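Local coordinates for multidrug resistance protein (PDB 1YC9), which forms the trimeric outer membrane channel of a multidrug efflux system in Vibrio cholerae, giving exported compounds a way out of the cell, at the interface of chains A and B. Coordinates in Å, arbitrary orientation; residue numbers count along the deposited sequence, not the author numbering. Chains: chain A/B, multidrug resistance protein.

The interface of chains A and B. Residues chain A 324-325, 328-329; chain B 64.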
ATOM      1  N   GLY A 324     -10.592 -24.857 -27.218  1.00 16.64           N
ATOM      2  CA  GLY A 324      -9.432 -24.127 -27.672  1.00 15.61           C
ATOM      3  C   GLY A 324      -8.603 -23.496 -26.585  1.00 17.30           C
ATOM      4  O   GLY A 324      -7.858 -22.631 -26.901  1.00 17.92           O
ATOM      5  N   GLY A 325      -8.681 -23.939 -25.316  1.00 16.98           N
ATOM      6  CA  GLY A 325      -7.897 -23.353 -24.272  1.00 17.77           C
ATOM      7  C   GLY A 325      -8.706 -22.670 -23.182  1.00 19.24           C
ATOM      8  O   GLY A 325      -8.121 -22.265 -22.188  1.00 20.59           O
ATOM      9  N   GLU A 328      -8.976 -25.239 -20.292  1.00 16.40           N
ATOM     10  CA  GLU A 328      -7.639 -25.622 -19.908  1.00 16.84           C
ATOM     11  C   GLU A 328      -6.952 -24.465 -19.186  1.00 16.65           C
ATOM     12  O   GLU A 328      -6.335 -24.654 -18.155  1.00 15.15           O
ATOM     13  CB  GLU A 328      -6.805 -26.036 -21.157  1.00 16.09           C
ATOM     14  CG  GLU A 328      -7.349 -27.231 -21.872  1.00 18.68           C
ATOM     15  CD  GLU A 328      -8.420 -26.936 -22.903  1.00 15.53           C
ATOM     16  OE1 GLU A 328      -8.952 -25.774 -23.031  1.00 15.88           O
ATOM     17  OE2 GLU A 328      -8.818 -27.853 -23.580  1.00 16.36           O
ATOM     18  N   GLY A 329      -7.022 -23.276 -19.792  1.00 16.84           N
ATOM     19  CA  GLY A 329      -6.469 -22.083 -19.227  1.00 16.81           C
ATOM     20  C   GLY A 329      -7.130 -21.748 -17.865  1.00 17.95           C
ATOM     21  O   GLY A 329      -6.442 -21.231 -16.995  1.00 17.18           O
TER
ATOM     22  N   ARG B  64      -3.621 -18.494 -22.130  1.00 15.73           N
ATOM     23  CA  ARG B  64      -4.235 -19.659 -22.711  1.00 16.75           C
ATOM     24  C   ARG B  64      -5.748 -19.464 -22.928  1.00 17.53           C
ATOM     25  O   ARG B  64      -6.287 -19.787 -23.989  1.00 16.12           O
ATOM     26  CB  ARG B  64      -4.021 -20.861 -21.785  1.00 16.63           C
ATOM     27  CG  ARG B  64      -4.600 -22.154 -22.333  1.00 21.81           C
ATOM     28  CD  ARG B  64      -3.739 -22.857 -23.347  1.00 23.12           C
ATOM     29  NE  ARG B  64      -4.069 -24.274 -23.433  1.00 22.54           N
ATOM     30  CZ  ARG B  64      -4.662 -24.877 -24.475  1.00 25.79           C
ATOM     31  NH1 ARG B  64      -4.880 -26.196 -24.420  1.00 24.10           N
ATOM     32  NH2 ARG B  64      -4.979 -24.223 -25.588  1.00 25.52           N
TER
HETATM   33  O   HOH W   1      -5.415 -21.151 -26.039  1.00 22.40           O
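B:Arg64 reaches across the subunit boundary and lies over the start of a helix of chain A, touching A:Gly325, A:Glu328 and A:Gly329. VceC belongs to the outer membrane factor family, in which three protomers jointly build one beta-barrel and one long alpha-helical barrel; this seam lies where strands give way to helices. The arginine stands near the end of helix 47-67, and A:Gly324 and A:Gly325 form the turn between strand 309-322 and helix 326-391. CB of B:Arg64 rests on CA of A:Gly329 at 3.7 Å. CG of B:Arg64, anti to the backbone N (chi1 -178°), presses on the same alpha carbon and lies 3.5 Å from the carbonyl O of A:Gly325. Glycine probably suits position 329, since its bare alpha carbon lets the arginine stem lie close to the helix. At chi2 the chain bends, turning the head along chain A toward the turn; arginine is long enough to lay methylenes on A:Gly329 and still bring its flat head there. NE of B:Arg64 then passes 4.0 Å from CB of A:Glu328, while CZ sits 3.6 Å from CA of A:Gly325. That carbon supports one face of the guanidinium near its rim, beside NH2. Both glycines of the turn have positive phi, a backbone shape that glycine adopts readily. NH1 of B:Arg64 runs alongside the CB and CG methylenes of A:Glu328, 3.7 Å from CG. The glutamate also suits its place by charge: its carboxylate, tilted 32° from the guanidinium plane, puts OE1 of A:Glu328 over the same face as A:Gly325, 4.3 Å from NH1 of B:Arg64, too long for a salt bridge but probably still attractive. NH2 of B:Arg64 donates to the oxygen of water 1 at 3.1 Å. The water also joins the carbonyl O atoms of A:Gly324 and B:Arg64, tying the arginine's tip to its own backbone and to the neighbouring turn.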